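Side-chain contacts in phenolic acid decarboxylase (Sedimentibacter hydroxybenzoicus, PDB 7AE5), which decarboxylates 4-hydroxybenzoate and 3,4-dihydroxybenzoate reversibly to phenol and catechol as an oxygen-sensitive, prenylated-FMN-dependent enzyme of the UbiD family: residues Lys6-Phe11 with Ser62-Val67; Phe370-Thr375 with Lys383-Val388; Ile123-Ile128 with Val259-His264; Glu390-Phe395 with Val400-Thr405. All coordinates share one frame; numbering follows the deposited sequence.

Contact 1: residues Lys6-Phe11 with Ser62-Val67; sequences KDLREF and SVVTNV
L8 and F11, on one side of the first turn of helix 8-17, pack against V64 of strand 62-65 and V67 just beyond its end. The closest approach is made by F11, whose CE2 lies 3.6 Å from V67 CG1. This methyl sits at the ring edge, near the ring plane, and also meets CD2, so the phenyl is met along one C-H side and not over a face. A chi1 of -176°, with CG trans to the backbone N, swings that edge toward the valine. L8 divides its two methyls: CD2 faces V64 CG1 at 4.1 Å, the two side chains reaching tip to tip, while CD1 lies 4.2 Å from V67 CG1. V67 CG1 is therefore shared by the leucine and the phenylalanine.

Behind this apolar layer, the start of the helix is fixed by polar bonds. D7 is the N-cap, and its OD1 accepts from E10 N at 2.9 Å in a nearly straight bond (171°). E10 in turn folds back to receive K6 N at OE1, 2.6 Å away and from above the carboxylate plane. The other D7 oxygen forms a salt bridge with R300, and R9 pairs with E258. On the far partner, V64 lies in a strand held between strands 50-53 and 304-306, and its side chain also touches F52 and I304. F11 meets the ring of Y5 edge-to-face.

Across the interface the chemistry is wholly aliphatic and aromatic, which implies that burial of apolar surface, rather than polar bonding, joins the helix to the sheet here.

Contact 2: residues Phe370-Thr375 with Lys383-Val388; sequences FRLLST and KIVIVV
L372 and L373 turn their side chains to V385 by different first torsions. In L372, CG stands opposite the backbone N (chi1 178°); in L373 it stands opposite the carbonyl carbon (chi1 -63°), which carries the end of the side chain nearer the strand than its CB direction alone would suggest. Both therefore bring a CD2 methyl to the same branch of the valine. L372 CD2 lies 3.6 Å from V385 CG2 and 4.1 Å from V385 CG1, spanning the fork of the valine, while L373 CD2 meets V385 CG2 at 4.0 Å. In each pair the side chains run past one another in opposite senses, flank against flank.

Helix 364-372 belongs, with the short helix 378-381, to the beta-alpha-beta crossover between the parallel neighbours 352-357 and 384-388 of the C-terminal domain sheet. L372 also touches V353, and V385 touches I355, on the first of these strands.

Past the helix, a type I turn runs from L372 to T375. T375 OG1 donates to L372 O at 2.6 Å, in the carbonyl plane on a lone pair, and T375 N gives the same oxygen a second bond of 3.1 Å. T375 OG1 also caps G378 N. A second subunit packs here as well: F370 meets F370 of that subunit with nearly parallel rings, and S374 OG hydrogen-bonds R371 NH1 of that subunit.

Contact 3: residues Ile123-Ile128 with Val259-His264; sequences INLFEI and VVLEGH
A single methyl of L125 meets both methyls of L261: CD2 lies 3.7 Å from L261 CD1 and equally 3.7 Å from L261 CD2, seated at the fork of the other leucine. L125 bends round to the strand although its CB does not point there, a detour made by setting CG trans to the carbonyl carbon (chi1 -66°). Two strand positions earlier the pattern recurs with beta-branched residues: I128 CG2 touches V259 CG2 at 3.7 Å and V259 CG1 at 4.0 Å.

The loop is shaped by an Asx turn, in which N124 OD1 accepts from F126 N at 3.1 Å, the donor standing above the amide plane. I128 N then bonds to L125 O. L125 and L261 also touch I294 and I297 of strand 287-299, whereas N124 and F126 pack on V15 of the ShdD chain.

V259 and L261 alternate with V260 on strand 259-265, and the loop packs over the side bearing the first two. The L261 side chain is about 12 Å from that of Y167, predicted to bind prenylated FMN. Both segments lie in the Rift-related domain of this UbiD enzyme, where the loop packs on one side of an antiparallel sheet.

Contact 4: residues Glu390-Phe395 with Val400-Thr405; sequences EFVDPF and VMWALT
The loop that leaves strand 384-388 folds back on the helix it leads into, helix 397-407, with F391 and V392 packed on W402 and the loop carbonyls on V400. F391 CE2 lies 3.8 Å from W402 CH2 and near the planes of both rings, so the two aromatics meet edge against edge rather than over a face, their side chains crossing at about a right angle. V392 CG2 reaches the same rim of the indole, 3.8 Å from W402 CZ3. With CG opposite the backbone N (chi1 168°), the six-membered ring of W402 is what meets the loop.

In this strand-loop-helix link of the C-terminal domain, V400 CG2 rests 3.9 Å from D393 O and 3.9 Å from P394 O, a methyl set against two successive carbonyls. D393 OD1 closes an Asx turn by accepting from F395 N at 3.0 Å, from above the carboxylate plane, and its backbone N bonds to the side chain of Q399, in the first turn of helix 397-407. P394 O accepts a hydrogen bond from N344 ND2 of strand 340-347.

W402 NE1 donates to P280 O of a third subunit, and T405 OG1 hydrogen-bonds T348 of that subunit.

From the N terminus the contacts follow in series, none enclosing or crossing another. Contact 1 comes first, closing a loop of 50 residues between the first helix and strand 62-65. Contact 3 spans 130 residues of the Rift-related domain, its nearest atoms about 6 Å from those of contact 1. Contacts 2 and 4 close short loops of seven and four residues in the C-terminal domain, on the opposite side of the chain's centre from contact 3. These two touch: I386 CG2 of strand 384-388 lies 3.7 Å from L404 CD2 of helix 397-407, and V388 packs on A403, joining sheet to helix. Both also meet the third subunit.

Contact 1: residues Lys6-Phe11 with Ser62-Val67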
# COMPACT_ATOMS: atom_id res chain seq x y z
N LYS C 6 -7.33 50.30 24.96
CA LYS C 6 -6.16 51.16 24.82
C LYS C 6 -4.90 50.55 25.44
O LYS C 6 -3.79 50.99 25.11
CB LYS C 6 -6.42 52.53 25.44
CG LYS C 6 -6.80 53.61 24.45
CD LYS C 6 -6.46 54.99 24.99
CE LYS C 6 -7.06 55.21 26.37
NZ LYS C 6 -7.20 56.66 26.70
N ASP C 7 -5.05 49.56 26.32
CA ASP C 7 -3.91 48.93 26.97
C ASP C 7 -4.38 47.59 27.54
O ASP C 7 -5.49 47.13 27.26
CB ASP C 7 -3.32 49.85 28.05
CG ASP C 7 -4.35 50.33 29.06
OD1 ASP C 7 -5.31 49.59 29.36
OD2 ASP C 7 -4.20 51.48 29.54
N LEU C 8 -3.52 46.97 28.36
CA LEU C 8 -3.86 45.69 28.97
C LEU C 8 -4.81 45.85 30.14
O LEU C 8 -5.66 44.98 30.37
CB LEU C 8 -2.58 44.98 29.42
CG LEU C 8 -2.72 43.74 30.30
CD1 LEU C 8 -3.06 42.52 29.46
CD2 LEU C 8 -1.45 43.51 31.11
N ARG C 9 -4.70 46.96 30.89
CA ARG C 9 -5.53 47.15 32.08
C ARG C 9 -7.00 47.25 31.72
O ARG C 9 -7.86 46.73 32.44
CB ARG C 9 -5.07 48.39 32.84
CG ARG C 9 -3.60 48.36 33.20
CD ARG C 9 -3.21 49.52 34.08
NE ARG C 9 -1.81 49.45 34.47
CZ ARG C 9 -1.27 50.11 35.48
NH1 ARG C 9 -2.00 50.91 36.24
NH2 ARG C 9 0.02 49.97 35.75
N GLU C 10 -7.32 47.94 30.62
CA GLU C 10 -8.70 47.97 30.16
C GLU C 10 -9.20 46.57 29.83
O GLU C 10 -10.33 46.21 30.17
CB GLU C 10 -8.83 48.89 28.94
CG GLU C 10 -8.89 50.37 29.28
CD GLU C 10 -8.76 51.26 28.05
OE1 GLU C 10 -9.00 50.75 26.93
OE2 GLU C 10 -8.43 52.45 28.21
N PHE C 11 -8.36 45.77 29.18
CA PHE C 11 -8.74 44.40 28.85
C PHE C 11 -8.87 43.55 30.10
O PHE C 11 -9.77 42.70 30.19
CB PHE C 11 -7.73 43.79 27.88
CG PHE C 11 -8.09 42.41 27.42
CD1 PHE C 11 -9.28 42.17 26.75
CD2 PHE C 11 -7.24 41.34 27.65
CE1 PHE C 11 -9.62 40.91 26.33
CE2 PHE C 11 -7.57 40.07 27.23
CZ PHE C 11 -8.76 39.85 26.57
N SER C 62 3.16 43.29 40.05
CA SER C 62 2.17 42.25 39.80
C SER C 62 2.55 41.37 38.61
O SER C 62 3.40 41.72 37.79
CB SER C 62 0.79 42.88 39.54
OG SER C 62 0.60 44.05 40.32
N VAL C 63 1.88 40.22 38.53
CA VAL C 63 2.00 39.28 37.43
C VAL C 63 0.61 38.86 36.99
O VAL C 63 -0.28 38.64 37.82
CB VAL C 63 2.83 38.03 37.83
CG1 VAL C 63 2.62 36.89 36.84
CG2 VAL C 63 4.30 38.38 37.91
N VAL C 64 0.40 38.78 35.68
CA VAL C 64 -0.84 38.25 35.11
C VAL C 64 -0.47 37.24 34.02
O VAL C 64 0.47 37.46 33.25
CB VAL C 64 -1.75 39.37 34.57
CG1 VAL C 64 -1.17 40.02 33.32
CG2 VAL C 64 -3.16 38.83 34.30
N THR C 65 -1.19 36.13 33.98
CA THR C 65 -0.89 35.05 33.05
C THR C 65 -2.19 34.46 32.52
O THR C 65 -3.27 34.68 33.06
CB THR C 65 -0.03 33.96 33.71
OG1 THR C 65 0.50 33.09 32.71
CG2 THR C 65 -0.87 33.14 34.69
N ASN C 66 -2.05 33.69 31.43
CA ASN C 66 -3.19 33.07 30.74
C ASN C 66 -4.19 34.13 30.27
O ASN C 66 -5.41 33.92 30.29
CB ASN C 66 -3.88 32.02 31.61
CG ASN C 66 -4.56 30.94 30.79
OD1 ASN C 66 -3.99 30.42 29.84
ND2 ASN C 66 -5.79 30.60 31.16
N VAL C 67 -3.67 35.28 29.83
CA VAL C 67 -4.53 36.37 29.39
C VAL C 67 -5.29 35.98 28.12
O VAL C 67 -6.50 36.24 28.00
CB VAL C 67 -3.70 37.65 29.18
CG1 VAL C 67 -4.54 38.74 28.52
CG2 VAL C 67 -3.13 38.13 30.51

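Contact 2: residues Phe370-Thr375 with Lys383-Val388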
# COMPACT_ATOMS: atom_id res chain seq x y z
N PHE C 370 -5.04 19.29 -1.94
CA PHE C 370 -3.88 19.53 -2.78
C PHE C 370 -3.51 21.01 -2.81
O PHE C 370 -2.33 21.37 -2.81
CB PHE C 370 -4.13 19.04 -4.21
CG PHE C 370 -4.22 17.54 -4.33
CD1 PHE C 370 -3.59 16.71 -3.42
CD2 PHE C 370 -4.94 16.96 -5.37
CE1 PHE C 370 -3.67 15.34 -3.54
CE2 PHE C 370 -5.02 15.59 -5.50
CZ PHE C 370 -4.38 14.77 -4.58
N ARG C 371 -4.52 21.89 -2.84
CA ARG C 371 -4.25 23.32 -2.85
C ARG C 371 -3.60 23.77 -1.55
O ARG C 371 -2.63 24.53 -1.56
CB ARG C 371 -5.54 24.10 -3.12
CG ARG C 371 -5.30 25.56 -3.46
CD ARG C 371 -4.24 25.70 -4.54
NE ARG C 371 -4.49 26.83 -5.43
CZ ARG C 371 -4.31 26.81 -6.75
NH1 ARG C 371 -3.93 25.71 -7.38
NH2 ARG C 371 -4.52 27.92 -7.45
N LEU C 372 -4.13 23.30 -0.41
CA LEU C 372 -3.52 23.64 0.87
C LEU C 372 -2.09 23.14 0.94
O LEU C 372 -1.18 23.87 1.36
CB LEU C 372 -4.34 23.05 2.02
CG LEU C 372 -3.69 23.36 3.37
CD1 LEU C 372 -4.36 24.55 4.04
CD2 LEU C 372 -3.68 22.14 4.28
N LEU C 373 -1.87 21.89 0.54
CA LEU C 373 -0.52 21.33 0.53
C LEU C 373 0.37 21.98 -0.52
O LEU C 373 1.52 21.56 -0.67
CB LEU C 373 -0.59 19.82 0.30
CG LEU C 373 -1.29 19.03 1.40
CD1 LEU C 373 -1.54 17.60 0.97
CD2 LEU C 373 -0.48 19.08 2.69
N SER C 374 -0.12 22.99 -1.25
CA SER C 374 0.72 23.74 -2.18
C SER C 374 0.81 25.22 -1.83
O SER C 374 1.28 26.01 -2.66
CB SER C 374 0.23 23.55 -3.62
OG SER C 374 -1.18 23.60 -3.72
N THR C 375 0.39 25.62 -0.63
CA THR C 375 0.55 26.99 -0.17
C THR C 375 1.91 27.16 0.51
O THR C 375 2.54 26.18 0.91
CB THR C 375 -0.57 27.36 0.79
OG1 THR C 375 -0.68 26.35 1.81
CG2 THR C 375 -1.89 27.46 0.05
N LYS C 383 0.61 18.37 7.81
CA LYS C 383 0.80 16.93 7.66
C LYS C 383 -0.52 16.17 7.62
O LYS C 383 -0.65 15.21 6.84
CB LYS C 383 1.67 16.39 8.80
CG LYS C 383 1.94 14.90 8.71
CD LYS C 383 2.86 14.44 9.83
CE LYS C 383 2.23 14.66 11.19
NZ LYS C 383 3.15 14.28 12.30
N ILE C 384 -1.50 16.56 8.43
CA ILE C 384 -2.78 15.88 8.49
C ILE C 384 -3.86 16.86 8.05
O ILE C 384 -4.07 17.89 8.71
CB ILE C 384 -3.07 15.34 9.90
CG1 ILE C 384 -1.96 14.37 10.33
CG2 ILE C 384 -4.43 14.65 9.94
CD1 ILE C 384 -2.08 13.89 11.75
N VAL C 385 -4.52 16.54 6.94
CA VAL C 385 -5.51 17.43 6.33
C VAL C 385 -6.83 16.68 6.25
O VAL C 385 -6.94 15.67 5.54
CB VAL C 385 -5.07 17.91 4.94
CG1 VAL C 385 -6.10 18.85 4.35
CG2 VAL C 385 -3.70 18.57 5.03
N ILE C 386 -7.84 17.18 6.96
CA ILE C 386 -9.18 16.61 6.96
C ILE C 386 -10.11 17.59 6.26
O ILE C 386 -10.12 18.78 6.58
CB ILE C 386 -9.68 16.33 8.39
CG1 ILE C 386 -8.67 15.46 9.15
CG2 ILE C 386 -11.05 15.67 8.36
CD1 ILE C 386 -8.87 15.46 10.64
N VAL C 387 -10.88 17.09 5.29
CA VAL C 387 -11.83 17.90 4.55
C VAL C 387 -13.24 17.43 4.90
O VAL C 387 -13.54 16.23 4.81
CB VAL C 387 -11.59 17.82 3.03
CG1 VAL C 387 -12.47 18.83 2.31
CG2 VAL C 387 -10.12 18.06 2.71
N VAL C 388 -14.09 18.37 5.29
CA VAL C 388 -15.46 18.08 5.68
C VAL C 388 -16.40 18.92 4.82
O VAL C 388 -15.98 19.84 4.11
CB VAL C 388 -15.71 18.35 7.18
CG1 VAL C 388 -14.78 17.50 8.03
CG2 VAL C 388 -15.52 19.83 7.49

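Contact 3: residues Ile123-Ile128 with Val259-His264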
# COMPACT_ATOMS: atom_id res chain seq x y z
N ILE C 123 20.24 49.80 35.79
CA ILE C 123 19.05 49.12 35.28
C ILE C 123 18.96 47.73 35.89
O ILE C 123 19.90 46.93 35.80
CB ILE C 123 19.08 49.06 33.75
CG1 ILE C 123 18.64 50.40 33.18
CG2 ILE C 123 18.20 47.93 33.23
CD1 ILE C 123 18.77 50.47 31.70
N ASN C 124 17.83 47.45 36.54
CA ASN C 124 17.58 46.17 37.19
C ASN C 124 16.18 45.73 36.79
O ASN C 124 15.19 46.32 37.24
CB ASN C 124 17.72 46.29 38.71
CG ASN C 124 17.73 44.94 39.40
OD1 ASN C 124 17.50 43.91 38.79
ND2 ASN C 124 18.01 44.96 40.70
N LEU C 125 16.09 44.70 35.95
CA LEU C 125 14.79 44.21 35.50
C LEU C 125 13.99 43.62 36.65
O LEU C 125 12.75 43.61 36.60
CB LEU C 125 14.96 43.17 34.40
CG LEU C 125 15.54 43.65 33.07
CD1 LEU C 125 16.12 42.48 32.29
CD2 LEU C 125 14.48 44.37 32.26
N PHE C 126 14.66 43.14 37.70
CA PHE C 126 13.95 42.49 38.79
C PHE C 126 13.17 43.50 39.64
O PHE C 126 12.15 43.14 40.22
CB PHE C 126 14.93 41.70 39.66
CG PHE C 126 15.43 40.45 39.00
CD1 PHE C 126 16.52 40.49 38.14
CD2 PHE C 126 14.81 39.23 39.22
CE1 PHE C 126 16.98 39.34 37.53
CE2 PHE C 126 15.26 38.08 38.61
CZ PHE C 126 16.35 38.13 37.77
N GLU C 127 13.64 44.74 39.71
CA GLU C 127 12.88 45.78 40.40
C GLU C 127 11.67 46.24 39.60
O GLU C 127 10.88 47.03 40.12
CB GLU C 127 13.78 46.97 40.73
CG GLU C 127 14.45 46.86 42.09
CD GLU C 127 15.70 47.72 42.21
OE1 GLU C 127 16.04 48.43 41.23
OE2 GLU C 127 16.35 47.68 43.27
N ILE C 128 11.52 45.77 38.37
CA ILE C 128 10.36 46.07 37.53
C ILE C 128 9.49 44.84 37.32
O ILE C 128 8.27 44.91 37.47
CB ILE C 128 10.81 46.67 36.18
CG1 ILE C 128 11.53 48.00 36.39
CG2 ILE C 128 9.61 46.85 35.25
CD1 ILE C 128 10.74 49.01 37.19
N VAL C 259 5.53 48.00 30.33
CA VAL C 259 6.98 48.10 30.42
C VAL C 259 7.54 48.17 29.00
O VAL C 259 7.07 47.47 28.10
CB VAL C 259 7.59 46.90 31.18
CG1 VAL C 259 9.11 47.01 31.25
CG2 VAL C 259 7.01 46.79 32.59
N VAL C 260 8.55 49.02 28.80
CA VAL C 260 9.27 49.11 27.54
C VAL C 260 10.76 48.97 27.84
O VAL C 260 11.30 49.69 28.68
CB VAL C 260 9.00 50.44 26.80
CG1 VAL C 260 9.77 50.49 25.50
CG2 VAL C 260 7.51 50.60 26.54
N LEU C 261 11.42 48.04 27.15
CA LEU C 261 12.84 47.78 27.33
C LEU C 261 13.57 48.24 26.07
O LEU C 261 13.55 47.55 25.04
CB LEU C 261 13.10 46.30 27.60
CG LEU C 261 12.31 45.65 28.74
CD1 LEU C 261 12.80 44.24 28.99
CD2 LEU C 261 12.42 46.49 30.00
N GLU C 262 14.21 49.40 26.14
CA GLU C 262 14.98 49.92 25.03
C GLU C 262 16.43 49.47 25.17
O GLU C 262 17.05 49.65 26.23
CB GLU C 262 14.89 51.45 24.97
CG GLU C 262 13.47 51.96 24.85
CD GLU C 262 13.39 53.47 24.80
OE1 GLU C 262 14.42 54.11 24.48
OE2 GLU C 262 12.31 54.02 25.08
N GLY C 263 16.96 48.88 24.11
CA GLY C 263 18.32 48.39 24.16
C GLY C 263 18.85 48.07 22.78
O GLY C 263 18.35 48.58 21.77
N HIS C 264 19.87 47.22 22.74
CA HIS C 264 20.52 46.89 21.48
C HIS C 264 21.12 45.50 21.55
O HIS C 264 21.57 45.05 22.61
CB HIS C 264 21.62 47.90 21.14
CG HIS C 264 22.76 47.92 22.12
ND1 HIS C 264 22.84 48.84 23.14
CD2 HIS C 264 23.85 47.13 22.23
CE1 HIS C 264 23.94 48.62 23.84
NE2 HIS C 264 24.57 47.59 23.31

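Contact 4: residues Glu390-Phe395 with Val400-Thr405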
# COMPACT_ATOMS: atom_id res chain seq x y z
N GLU C 390 -19.74 21.41 3.77
CA GLU C 390 -19.95 22.83 4.01
C GLU C 390 -20.72 23.09 5.30
O GLU C 390 -20.52 24.13 5.94
CB GLU C 390 -20.67 23.46 2.82
CG GLU C 390 -22.11 22.98 2.63
CD GLU C 390 -22.21 21.75 1.74
OE1 GLU C 390 -21.17 21.11 1.48
OE2 GLU C 390 -23.33 21.43 1.29
N PHE C 391 -21.59 22.17 5.70
CA PHE C 391 -22.42 22.36 6.88
C PHE C 391 -21.73 21.93 8.17
O PHE C 391 -22.27 22.17 9.26
CB PHE C 391 -23.74 21.60 6.74
CG PHE C 391 -23.58 20.14 6.44
CD1 PHE C 391 -23.46 19.71 5.13
CD2 PHE C 391 -23.53 19.21 7.46
CE1 PHE C 391 -23.30 18.36 4.84
CE2 PHE C 391 -23.37 17.87 7.18
CZ PHE C 391 -23.25 17.44 5.87
N VAL C 392 -20.56 21.31 8.09
CA VAL C 392 -19.83 20.86 9.26
C VAL C 392 -18.91 21.98 9.73
O VAL C 392 -18.10 22.49 8.95
CB VAL C 392 -19.03 19.58 8.96
CG1 VAL C 392 -18.00 19.33 10.06
CG2 VAL C 392 -19.96 18.39 8.82
N ASP C 393 -19.04 22.35 10.99
CA ASP C 393 -18.13 23.32 11.60
C ASP C 393 -16.77 22.67 11.80
O ASP C 393 -16.65 21.76 12.63
CB ASP C 393 -18.71 23.81 12.94
CG ASP C 393 -17.86 24.88 13.60
OD1 ASP C 393 -16.81 25.27 13.05
OD2 ASP C 393 -18.25 25.34 14.69
N PRO C 394 -15.73 23.08 11.07
CA PRO C 394 -14.42 22.43 11.24
C PRO C 394 -13.72 22.79 12.53
O PRO C 394 -12.66 22.22 12.82
CB PRO C 394 -13.63 22.94 10.02
CG PRO C 394 -14.20 24.30 9.77
CD PRO C 394 -15.67 24.21 10.13
N PHE C 395 -14.26 23.72 13.32
CA PHE C 395 -13.73 24.03 14.64
C PHE C 395 -14.42 23.25 15.74
O PHE C 395 -13.92 23.22 16.87
CB PHE C 395 -13.86 25.54 14.91
CG PHE C 395 -13.11 26.40 13.93
CD1 PHE C 395 -11.78 26.70 14.13
CD2 PHE C 395 -13.75 26.89 12.80
CE1 PHE C 395 -11.09 27.49 13.22
CE2 PHE C 395 -13.06 27.67 11.89
CZ PHE C 395 -11.73 27.97 12.10
N VAL C 400 -16.44 17.12 13.65
CA VAL C 400 -15.46 16.51 12.75
C VAL C 400 -15.37 15.01 13.01
O VAL C 400 -15.23 14.22 12.07
CB VAL C 400 -14.10 17.21 12.90
CG1 VAL C 400 -13.06 16.56 11.98
CG2 VAL C 400 -14.23 18.69 12.61
N MET C 401 -15.44 14.60 14.28
CA MET C 401 -15.43 13.18 14.61
C MET C 401 -16.60 12.46 13.94
O MET C 401 -16.43 11.39 13.36
CB MET C 401 -15.49 12.98 16.12
CG MET C 401 -14.14 13.01 16.83
SD MET C 401 -12.86 12.03 16.03
CE MET C 401 -13.56 10.38 16.16
N TRP C 402 -17.80 13.05 14.02
CA TRP C 402 -18.96 12.48 13.35
C TRP C 402 -18.69 12.31 11.86
O TRP C 402 -18.94 11.25 11.29
CB TRP C 402 -20.18 13.37 13.57
CG TRP C 402 -21.34 13.02 12.68
CD1 TRP C 402 -22.16 11.94 12.79
CD2 TRP C 402 -21.79 13.75 11.53
NE1 TRP C 402 -23.11 11.96 11.79
CE2 TRP C 402 -22.89 13.06 11.00
CE3 TRP C 402 -21.36 14.93 10.90
CZ2 TRP C 402 -23.58 13.50 9.87
CZ3 TRP C 402 -22.04 15.36 9.78
CH2 TRP C 402 -23.14 14.65 9.27
N ALA C 403 -18.18 13.36 11.21
CA ALA C 403 -17.90 13.29 9.78
C ALA C 403 -16.87 12.22 9.47
O ALA C 403 -16.94 11.56 8.43
CB ALA C 403 -17.45 14.65 9.27
N LEU C 404 -15.89 12.03 10.36
CA LEU C 404 -14.89 10.99 10.14
C LEU C 404 -15.51 9.60 10.23
O LEU C 404 -15.17 8.71 9.44
CB LEU C 404 -13.75 11.14 11.15
CG LEU C 404 -12.83 12.35 10.96
CD1 LEU C 404 -11.76 12.38 12.04
CD2 LEU C 404 -12.20 12.33 9.58
N THR C 405 -16.42 9.40 11.18
CA THR C 405 -16.97 8.07 11.39
C THR C 405 -18.05 7.68 10.39
O THR C 405 -18.40 6.49 10.32
CB THR C 405 -17.54 7.96 12.81
OG1 THR C 405 -18.58 8.93 12.99
CG2 THR C 405 -16.45 8.18 13.85